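PDB 6FFL: Maltose/maltodextrin transport permease homologue from Bdellovibrio bacteriovorus HD100, which binds maltotriose through this MalE-type solute-binding domain, fused to the MalF membrane subunit, and probably takes part in maltodextrin uptake. Local coordinates for residues Thr126-Asn131 with Gly249-Pro254; Trp155-Asn160 with Asp207-Lys212; Ala168-Ala173 with Lys261-Leu266; Pro186-Thr191 with Gln374-Ala379. All blocks are in the same frame, centred on the assembly; numbering follows the deposited sequence.

How the contacts relate
Contacts 1 and 2 lie at the two outer strands of one four-stranded sheet, 248-251 and 157-158, with centres about 16 Å apart. Contact 3 involves the connection 261-266, which leads from the first sheet into strand 266-274 of the larger one. It touches contact 1, where P254 O meets P263 CD at 3.1 Å. Contact 4, about 17 Å from contact 3 between centres, ties helix 368-384, the last of this domain construct, to the loop before helix 191-205. Of contacts 2, 3 and 4, contact 3 comes nearest the bound sugar: the L266 side chain is about 7 Å from a glucose unit, against about 10 Å for F159 and 12 Å for L188.

Contact 1 (Thr126-Asn131 with Gly249-Pro254); sequences TTPPKN and GIARIP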
# COMPACT_ATOMS: atom_id res chain seq x y z
N THR A 126 -14.55 -7.57 20.22
CA THR A 126 -14.04 -6.55 21.13
C THR A 126 -12.54 -6.69 21.37
O THR A 126 -11.84 -5.69 21.49
CB THR A 126 -14.78 -6.60 22.47
OG1 THR A 126 -16.18 -6.48 22.24
CG2 THR A 126 -14.32 -5.48 23.39
N THR A 127 -12.05 -7.93 21.47
CA THR A 127 -10.64 -8.20 21.72
C THR A 127 -10.06 -8.94 20.53
O THR A 127 -10.46 -10.08 20.26
CB THR A 127 -10.46 -9.01 23.00
OG1 THR A 127 -11.12 -8.34 24.08
CG2 THR A 127 -8.98 -9.16 23.35
N PRO A 128 -9.14 -8.34 19.78
CA PRO A 128 -8.65 -8.99 18.56
C PRO A 128 -7.75 -10.16 18.89
O PRO A 128 -7.15 -10.22 19.97
CB PRO A 128 -7.86 -7.87 17.86
CG PRO A 128 -7.46 -6.93 18.95
CD PRO A 128 -8.58 -6.99 19.97
N PRO A 129 -7.62 -11.12 17.97
CA PRO A 129 -6.68 -12.23 18.19
C PRO A 129 -5.25 -11.74 18.13
O PRO A 129 -4.90 -10.89 17.31
CB PRO A 129 -6.99 -13.19 17.04
CG PRO A 129 -7.47 -12.28 15.93
CD PRO A 129 -8.28 -11.21 16.66
N LYS A 130 -4.40 -12.30 19.01
CA LYS A 130 -3.00 -11.91 19.06
C LYS A 130 -2.08 -12.89 18.35
O LYS A 130 -0.91 -12.56 18.10
CB LYS A 130 -2.54 -11.74 20.52
CG LYS A 130 -2.71 -12.96 21.40
CD LYS A 130 -2.44 -12.62 22.86
CE LYS A 130 -2.53 -13.85 23.76
NZ LYS A 130 -3.92 -14.09 24.23
N ASN A 131 -2.56 -14.08 18.00
CA ASN A 131 -1.76 -15.02 17.23
C ASN A 131 -2.65 -15.78 16.25
O ASN A 131 -3.87 -15.69 16.29
CB ASN A 131 -1.00 -16.00 18.14
CG ASN A 131 -1.91 -16.79 19.03
OD1 ASN A 131 -2.81 -17.48 18.56
ND2 ASN A 131 -1.66 -16.73 20.34
N GLY A 249 -11.81 -1.56 15.04
CA GLY A 249 -10.52 -1.43 15.69
C GLY A 249 -9.43 -1.93 14.75
O GLY A 249 -9.70 -2.51 13.70
N ILE A 250 -8.18 -1.68 15.14
CA ILE A 250 -7.03 -2.11 14.35
C ILE A 250 -6.05 -2.82 15.28
O ILE A 250 -6.05 -2.59 16.49
CB ILE A 250 -6.33 -0.95 13.60
CG1 ILE A 250 -5.73 0.07 14.57
CG2 ILE A 250 -7.29 -0.26 12.62
CD1 ILE A 250 -4.83 1.11 13.84
N ALA A 251 -5.24 -3.70 14.69
CA ALA A 251 -4.28 -4.49 15.46
C ALA A 251 -3.21 -5.00 14.52
O ALA A 251 -3.38 -5.01 13.29
CB ALA A 251 -4.95 -5.67 16.18
N ARG A 252 -2.10 -5.47 15.09
CA ARG A 252 -1.12 -6.19 14.29
C ARG A 252 -1.77 -7.39 13.61
O ARG A 252 -2.62 -8.07 14.19
CB ARG A 252 0.03 -6.67 15.18
CG ARG A 252 0.88 -5.57 15.76
CD ARG A 252 1.99 -6.12 16.63
NE ARG A 252 2.88 -5.05 17.06
CZ ARG A 252 3.95 -5.22 17.82
NH1 ARG A 252 4.28 -6.44 18.23
NH2 ARG A 252 4.70 -4.18 18.16
N ILE A 253 -1.33 -7.68 12.38
CA ILE A 253 -1.63 -9.00 11.81
C ILE A 253 -1.09 -10.01 12.82
O ILE A 253 0.05 -9.88 13.26
CB ILE A 253 -1.01 -9.19 10.41
CG1 ILE A 253 -1.63 -8.21 9.42
CG2 ILE A 253 -1.20 -10.62 9.93
CD1 ILE A 253 -0.82 -8.09 8.10
N PRO A 254 -1.89 -11.00 13.24
CA PRO A 254 -1.50 -11.80 14.40
C PRO A 254 -0.21 -12.58 14.20
O PRO A 254 0.11 -13.05 13.09
CB PRO A 254 -2.70 -12.74 14.59
CG PRO A 254 -3.85 -11.96 14.07
CD PRO A 254 -3.30 -11.19 12.88
O HOH W 1 -2.78 -9.11 16.72
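A single water joins P129 to R252, giving one hydrogen to each backbone carbonyl: it lies 2.7 Å from R252 O and 2.8 Å from P129 O. Beside this bridge the contact is carried by three proline rings and a methyl group. P254 does most of the touching. Its CG sits 3.6 Å from P129 O and 4.1 Å from P129 CG, the two side chains crossing at a slant, while its CB presses on the backbone at 3.5 Å from N131 C. Further back, P128 CG rests on A251 CB at 3.9 Å. The two chains run in roughly the same direction here, 28° apart, and draw closer towards N131 and P254. In the fold this is where the loop leading from strand 116-121 into helix 132-142 lies over the end of the edge strand 248-251, whose A251 bonds through its backbone to L118 of strand 116-121. The polar side chains find partners outside the two segments: K130 NZ makes a salt bridge to E134, N131 OD1 N-caps the helix at E134 N, and R252 reaches D333 and E336. No direct hydrogen bond spans the two segments, though the K130 backbone bonds to M255 just past them. P129 O and R252 O are both acceptors, so the water's two hydrogens join two atoms that could not bond to each other.

Contact 2 (Trp155-Asn160 with Asp207-Lys212); sequences WGLVFN and DKIIPK
W155 and P211 bury the most surface here, with I209 next, and the pyrrolidine lies over one face of the indole. P211 CG stands almost exactly over the five-membered ring of W155, 3.6 Å from its centroid and only 5° off the normal, a clear CH-pi contact. The six-membered ring is covered further along by the proline backbone, with P211 CA 3.7 Å from W155 CH2. At the edge of the indole, W155 CE3 faces I209 O at 3.6 Å, near the ring plane. That same carbonyl accepts the one hydrogen bond across the contact, from L157 N at 3.0 Å. It is bent at hydrogen (139°), although the N-H arrives nearly along the C=O axis.

The chain turns a corner at G156; L157 and V158 beyond it form the short strand 157-158 at the edge of the four-stranded mixed sheet, parallel to strand 228-234. On its outer side it meets a loop, the connection between helices 191-205 and 216-224, with one backbone hydrogen bond. I209 itself packs on L203 and T143.

Beyond the hydrogen bond, L157 O receives a CA-H...O contact from I210 CA at 3.3 Å. I210 CG2 lies 3.8 Å from L157 CG, the two side chains running side by side, and also approaches the edge of the F159 ring. The same P211 CG that covers the indole also comes within 3.9 Å of V158 CG1, and the V158 side chain packs against A219 and L222 of helix 216-224 as well.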
# COMPACT_ATOMS: atom_id res chain seq x y z
N TRP A 155 -18.24 -13.93 6.88
CA TRP A 155 -16.92 -14.53 6.85
C TRP A 155 -16.13 -14.13 8.08
O TRP A 155 -16.25 -13.00 8.56
CB TRP A 155 -16.16 -14.11 5.59
CG TRP A 155 -16.70 -14.82 4.40
CD1 TRP A 155 -17.58 -14.34 3.49
CD2 TRP A 155 -16.42 -16.17 4.03
NE1 TRP A 155 -17.86 -15.31 2.56
CE2 TRP A 155 -17.15 -16.44 2.87
CE3 TRP A 155 -15.60 -17.17 4.57
CZ2 TRP A 155 -17.10 -17.67 2.22
CZ3 TRP A 155 -15.55 -18.39 3.93
CH2 TRP A 155 -16.29 -18.63 2.77
N GLY A 156 -15.33 -15.05 8.59
CA GLY A 156 -14.47 -14.70 9.71
C GLY A 156 -13.41 -13.69 9.31
O GLY A 156 -13.09 -12.78 10.07
N LEU A 157 -12.86 -13.84 8.10
CA LEU A 157 -11.74 -13.01 7.67
C LEU A 157 -11.81 -12.81 6.17
O LEU A 157 -12.05 -13.77 5.43
CB LEU A 157 -10.40 -13.68 8.03
CG LEU A 157 -9.12 -13.01 7.51
CD1 LEU A 157 -8.95 -11.62 8.12
CD2 LEU A 157 -7.90 -13.89 7.84
N VAL A 158 -11.57 -11.58 5.71
CA VAL A 158 -11.47 -11.29 4.28
C VAL A 158 -10.22 -10.47 4.04
O VAL A 158 -9.85 -9.62 4.86
CB VAL A 158 -12.70 -10.54 3.73
CG1 VAL A 158 -13.97 -11.42 3.83
CG2 VAL A 158 -12.90 -9.20 4.45
N PHE A 159 -9.58 -10.71 2.89
CA PHE A 159 -8.56 -9.80 2.39
C PHE A 159 -8.21 -10.21 0.96
O PHE A 159 -8.60 -11.28 0.48
CB PHE A 159 -7.31 -9.72 3.29
CG PHE A 159 -6.48 -10.99 3.42
CD1 PHE A 159 -6.99 -12.14 4.01
CD2 PHE A 159 -5.13 -10.96 3.07
CE1 PHE A 159 -6.19 -13.26 4.17
CE2 PHE A 159 -4.32 -12.08 3.22
CZ PHE A 159 -4.85 -13.24 3.78
N ASN A 160 -7.50 -9.31 0.29
CA ASN A 160 -7.11 -9.48 -1.10
C ASN A 160 -5.89 -10.39 -1.17
O ASN A 160 -4.79 -9.99 -1.56
CB ASN A 160 -6.84 -8.11 -1.73
CG ASN A 160 -6.63 -8.18 -3.23
OD1 ASN A 160 -7.02 -9.16 -3.87
ND2 ASN A 160 -6.01 -7.15 -3.79
N ASP A 207 -9.27 -24.51 7.10
CA ASP A 207 -10.03 -23.81 8.13
C ASP A 207 -11.29 -23.19 7.54
O ASP A 207 -12.30 -23.09 8.24
CB ASP A 207 -9.15 -22.74 8.78
CG ASP A 207 -7.84 -23.31 9.29
OD1 ASP A 207 -7.88 -24.37 9.95
OD2 ASP A 207 -6.79 -22.70 9.04
N LYS A 208 -11.24 -22.78 6.27
CA LYS A 208 -12.39 -22.23 5.55
C LYS A 208 -12.95 -20.99 6.25
O LYS A 208 -14.16 -20.86 6.46
CB LYS A 208 -13.48 -23.29 5.35
CG LYS A 208 -12.96 -24.63 4.83
CD LYS A 208 -13.87 -25.77 5.31
CE LYS A 208 -14.46 -26.55 4.16
NZ LYS A 208 -13.40 -27.03 3.25
N ILE A 209 -12.05 -20.08 6.60
CA ILE A 209 -12.45 -18.82 7.23
C ILE A 209 -12.30 -17.62 6.30
O ILE A 209 -12.71 -16.51 6.69
CB ILE A 209 -11.68 -18.58 8.55
CG1 ILE A 209 -10.20 -18.27 8.30
CG2 ILE A 209 -11.80 -19.79 9.46
CD1 ILE A 209 -9.53 -17.66 9.53
N ILE A 210 -11.75 -17.79 5.10
CA ILE A 210 -11.69 -16.73 4.09
C ILE A 210 -12.41 -17.24 2.84
O ILE A 210 -12.44 -18.45 2.58
CB ILE A 210 -10.24 -16.32 3.77
CG1 ILE A 210 -9.47 -17.48 3.14
CG2 ILE A 210 -9.52 -15.81 5.00
CD1 ILE A 210 -8.04 -17.13 2.73
N PRO A 211 -12.99 -16.35 2.03
CA PRO A 211 -13.74 -16.81 0.86
C PRO A 211 -12.85 -17.43 -0.21
O PRO A 211 -11.66 -17.13 -0.31
CB PRO A 211 -14.41 -15.53 0.34
CG PRO A 211 -14.32 -14.54 1.48
CD PRO A 211 -13.07 -14.90 2.22
N LYS A 212 -13.46 -18.29 -1.03
CA LYS A 212 -12.71 -18.90 -2.14
C LYS A 212 -12.34 -17.88 -3.20
O LYS A 212 -11.35 -18.06 -3.92
CB LYS A 212 -13.53 -20.03 -2.76
CG LYS A 212 -13.87 -21.16 -1.80
CD LYS A 212 -12.70 -22.11 -1.60
CE LYS A 212 -13.19 -23.46 -1.07
NZ LYS A 212 -12.09 -24.42 -0.81

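Contact 3 (Ala168-Ala173 with Lys261-Leu266); sequences APFIPA and KWPSPL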
# COMPACT_ATOMS: atom_id res chain seq x y z
N ALA A 168 2.82 -10.68 1.49
CA ALA A 168 4.19 -10.32 1.85
C ALA A 168 4.48 -10.25 3.35
O ALA A 168 5.58 -10.67 3.75
CB ALA A 168 4.55 -8.98 1.19
N PRO A 169 3.59 -9.74 4.21
CA PRO A 169 3.96 -9.66 5.63
C PRO A 169 4.24 -11.02 6.25
O PRO A 169 5.03 -11.10 7.20
CB PRO A 169 2.73 -9.00 6.28
CG PRO A 169 2.06 -8.26 5.16
CD PRO A 169 2.26 -9.15 3.96
N PHE A 170 3.63 -12.09 5.73
CA PHE A 170 3.83 -13.40 6.34
C PHE A 170 5.17 -14.01 6.01
O PHE A 170 5.66 -14.86 6.76
CB PHE A 170 2.73 -14.37 5.90
CG PHE A 170 1.34 -13.90 6.24
CD1 PHE A 170 0.88 -13.94 7.55
CD2 PHE A 170 0.51 -13.40 5.26
CE1 PHE A 170 -0.39 -13.48 7.88
CE2 PHE A 170 -0.77 -12.95 5.57
CZ PHE A 170 -1.21 -12.99 6.88
N ILE A 171 5.78 -13.61 4.90
CA ILE A 171 7.00 -14.27 4.44
C ILE A 171 8.07 -14.23 5.53
O ILE A 171 8.56 -15.30 5.92
CB ILE A 171 7.49 -13.68 3.11
CG1 ILE A 171 6.43 -13.89 2.04
CG2 ILE A 171 8.81 -14.33 2.72
CD1 ILE A 171 6.67 -13.10 0.73
N PRO A 172 8.48 -13.07 6.06
CA PRO A 172 9.51 -13.07 7.10
C PRO A 172 9.08 -13.74 8.40
O PRO A 172 9.94 -14.18 9.16
CB PRO A 172 9.81 -11.58 7.32
CG PRO A 172 8.59 -10.86 6.84
CD PRO A 172 8.09 -11.69 5.70
N ALA A 173 7.77 -13.81 8.68
CA ALA A 173 7.33 -14.52 9.88
C ALA A 173 7.55 -16.02 9.76
O ALA A 173 7.63 -16.72 10.78
CB ALA A 173 5.86 -14.22 10.17
N LYS A 261 6.69 -15.28 15.42
CA LYS A 261 7.07 -14.06 14.71
C LYS A 261 5.84 -13.30 14.25
O LYS A 261 4.88 -13.88 13.75
CB LYS A 261 7.95 -14.37 13.49
CG LYS A 261 9.10 -15.33 13.76
CD LYS A 261 10.11 -14.74 14.73
CE LYS A 261 11.17 -15.78 15.13
NZ LYS A 261 10.88 -16.55 16.40
N TRP A 262 5.89 -11.99 14.42
CA TRP A 262 4.88 -11.10 13.88
C TRP A 262 5.05 -10.95 12.37
O TRP A 262 6.16 -10.63 11.91
CB TRP A 262 4.98 -9.72 14.52
CG TRP A 262 4.66 -9.69 15.97
CD1 TRP A 262 5.54 -9.63 17.01
CD2 TRP A 262 3.35 -9.71 16.54
NE1 TRP A 262 4.85 -9.62 18.21
CE2 TRP A 262 3.51 -9.67 17.94
CE3 TRP A 262 2.06 -9.76 16.00
CZ2 TRP A 262 2.42 -9.67 18.82
CZ3 TRP A 262 0.98 -9.77 16.87
CH2 TRP A 262 1.17 -9.73 18.26
N PRO A 263 4.00 -11.16 11.58
CA PRO A 263 4.05 -10.74 10.18
C PRO A 263 4.45 -9.28 10.08
O PRO A 263 4.04 -8.44 10.89
CB PRO A 263 2.62 -10.99 9.69
CG PRO A 263 2.17 -12.16 10.55
CD PRO A 263 2.77 -11.88 11.91
N SER A 264 5.30 -8.98 9.11
CA SER A 264 5.95 -7.68 9.05
C SER A 264 5.39 -6.88 7.89
O SER A 264 5.73 -7.14 6.73
CB SER A 264 7.47 -7.88 8.89
OG SER A 264 8.15 -6.65 9.02
N PRO A 265 4.52 -5.90 8.14
CA PRO A 265 4.00 -5.08 7.04
C PRO A 265 5.12 -4.26 6.42
O PRO A 265 6.10 -3.92 7.08
CB PRO A 265 2.97 -4.18 7.73
CG PRO A 265 3.42 -4.09 9.14
CD PRO A 265 4.10 -5.40 9.47
N LEU A 266 4.97 -3.96 5.14
CA LEU A 266 5.89 -3.04 4.48
C LEU A 266 5.44 -1.61 4.77
O LEU A 266 4.29 -1.25 4.51
CB LEU A 266 5.92 -3.30 2.97
CG LEU A 266 6.59 -4.64 2.67
CD1 LEU A 266 6.30 -5.08 1.24
CD2 LEU A 266 8.10 -4.57 2.93
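P263 sits at the apolar centre, with F170, P169 and A173 gathered about its ring. Its CG comes 3.7 Å from F170 CD1, approaching the phenyl ring obliquely, and A173 CB lies 4.2 Å from the same P263 CG. P263 CB meets P169 CB at 3.9 Å. The F170 ring is also met by F199 of helix 191-205. Further out, P172 CG packs on S264 CB at 3.8 Å. At the end towards the sugar, A168 CB and L266 CD1 come together loosely, and W351 of helix 346-362 touches both residues.

The short, weakly bonded helix 170-173 thus rests on a connection that leaves the smaller sheet after strand 248-251 and enters strand 266-274 of the larger one, consistent with one of the crossings between the two lobes of a periplasmic binding protein. At the exposed end, K261 CB lies against A173 O, and the K261 ammonium turns back to T259 O.

The polar seam runs between P169 and S264. S264 N donates to P169 O at 2.9 Å (154° at hydrogen), from a position tilted out of the carbonyl plane. In return P169 CA approaches S264 O at 3.3 Å as a CA-H...O contact, and S264 OG bonds to V337 O. The seam thus pairs one conventional hydrogen bond with a weaker C-H contact in the other direction; P169 has no N-H of its own to give.

Contact 4 (Pro186-Thr191 with Gln374-Ala379); sequences PNLNTT and QAQITA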
# COMPACT_ATOMS: atom_id res chain seq x y z
N PRO A 186 16.54 -11.29 -5.41
CA PRO A 186 15.34 -11.98 -4.92
C PRO A 186 15.72 -13.16 -4.05
O PRO A 186 16.73 -13.84 -4.29
CB PRO A 186 14.64 -12.44 -6.20
CG PRO A 186 15.15 -11.53 -7.27
CD PRO A 186 16.59 -11.24 -6.88
N ASN A 187 14.91 -13.40 -3.02
CA ASN A 187 15.08 -14.53 -2.11
C ASN A 187 13.72 -15.21 -1.98
O ASN A 187 13.10 -15.17 -0.92
CB ASN A 187 15.61 -14.07 -0.75
CG ASN A 187 16.11 -15.22 0.10
OD1 ASN A 187 16.71 -16.17 -0.40
ND2 ASN A 187 15.87 -15.13 1.40
N LEU A 188 13.28 -15.85 -3.07
CA LEU A 188 11.94 -16.42 -3.13
C LEU A 188 11.91 -17.94 -3.06
O LEU A 188 10.88 -18.50 -2.68
CB LEU A 188 11.23 -15.97 -4.41
CG LEU A 188 11.26 -14.47 -4.70
CD1 LEU A 188 10.55 -14.15 -6.01
CD2 LEU A 188 10.64 -13.71 -3.51
N ASN A 189 13.00 -18.62 -3.42
CA ASN A 189 13.02 -20.09 -3.37
C ASN A 189 13.36 -20.54 -1.94
O ASN A 189 14.42 -21.10 -1.66
CB ASN A 189 14.01 -20.66 -4.38
CG ASN A 189 13.94 -22.18 -4.45
OD1 ASN A 189 12.96 -22.78 -4.01
ND2 ASN A 189 14.99 -22.81 -4.97
N THR A 190 12.42 -20.28 -1.04
CA THR A 190 12.64 -20.43 0.39
C THR A 190 11.52 -21.22 1.02
O THR A 190 10.39 -21.26 0.50
CB THR A 190 12.73 -19.07 1.09
OG1 THR A 190 11.47 -18.39 0.98
CG2 THR A 190 13.83 -18.22 0.45
N THR A 191 11.83 -21.84 2.15
CA THR A 191 10.77 -22.45 2.95
C THR A 191 9.75 -21.40 3.36
O THR A 191 8.54 -21.67 3.39
CB THR A 191 11.37 -23.14 4.18
OG1 THR A 191 12.24 -24.20 3.75
CG2 THR A 191 10.27 -23.73 5.04
N GLN A 374 9.83 -21.50 -8.96
CA GLN A 374 9.63 -20.78 -10.22
C GLN A 374 9.46 -19.28 -10.02
O GLN A 374 9.72 -18.51 -10.95
CB GLN A 374 8.43 -21.37 -10.97
CG GLN A 374 8.79 -22.67 -11.68
CD GLN A 374 7.59 -23.56 -11.96
OE1 GLN A 374 6.60 -23.13 -12.55
NE2 GLN A 374 7.69 -24.81 -11.53
N ALA A 375 9.02 -18.84 -8.83
CA ALA A 375 9.04 -17.41 -8.53
C ALA A 375 10.46 -16.87 -8.57
O ALA A 375 10.72 -15.81 -9.16
CB ALA A 375 8.40 -17.15 -7.16
N GLN A 376 11.41 -17.60 -7.98
CA GLN A 376 12.80 -17.17 -8.01
C GLN A 376 13.34 -17.15 -9.44
O GLN A 376 13.98 -16.17 -9.86
CB GLN A 376 13.65 -18.09 -7.13
CG GLN A 376 15.13 -17.69 -7.03
CD GLN A 376 15.34 -16.37 -6.30
OE1 GLN A 376 14.49 -15.94 -5.54
NE2 GLN A 376 16.49 -15.74 -6.52
N ILE A 377 13.10 -18.22 -10.20
CA ILE A 377 13.65 -18.30 -11.55
C ILE A 377 13.10 -17.18 -12.42
O ILE A 377 13.84 -16.51 -13.14
CB ILE A 377 13.38 -19.69 -12.18
CG1 ILE A 377 14.17 -20.77 -11.44
CG2 ILE A 377 13.76 -19.68 -13.68
CD1 ILE A 377 13.60 -22.18 -11.64
N THR A 378 11.78 -16.96 -12.35
CA THR A 378 11.14 -15.94 -13.17
C THR A 378 11.60 -14.54 -12.78
O THR A 378 11.82 -13.69 -13.66
CB THR A 378 9.62 -16.08 -13.07
OG1 THR A 378 9.22 -17.32 -13.67
CG2 THR A 378 8.91 -14.94 -13.77
N ALA A 379 11.75 -14.29 -11.48
CA ALA A 379 12.21 -12.97 -11.03
C ALA A 379 13.62 -12.69 -11.54
O ALA A 379 13.90 -11.59 -12.03
CB ALA A 379 12.18 -12.89 -9.50
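Q376 reaches the backbone of P186 and L188 by an extended first step and a bend at the second: CG is anti to the backbone N (chi1 -177°), and chi2 of 67° turns CD aside. The carboxamide then makes two hydrogen bonds. L188 N donates a hydrogen bond to Q376 OE1 at 2.8 Å, nearly straight (162°). Q376 NE2 donates to P186 O at 2.9 Å, coming in from above the carbonyl plane, and it has a second acceptor in E380. Apolar contacts flank the amide. L188 CD1 lies 3.9 Å from A375 CB and 4.1 Å from A379 CB, P186 CG meets A379 CB at 4.0 Å, and N189 CB packs 3.8 Å from Q376 CB. The loop just ahead of helix 191-205, whose N-terminus T190 OG1 caps by accepting from L193 N, is thereby fastened to helix 368-384, the last of this domain construct, with N189 at the centre of an inverse gamma turn. Acting as both donor and acceptor, one side-chain amide satisfies two main-chain groups two residues apart. The E380 carboxylate may polarise NE2 further, and with that bond the two to the loop hold the amide's rotation.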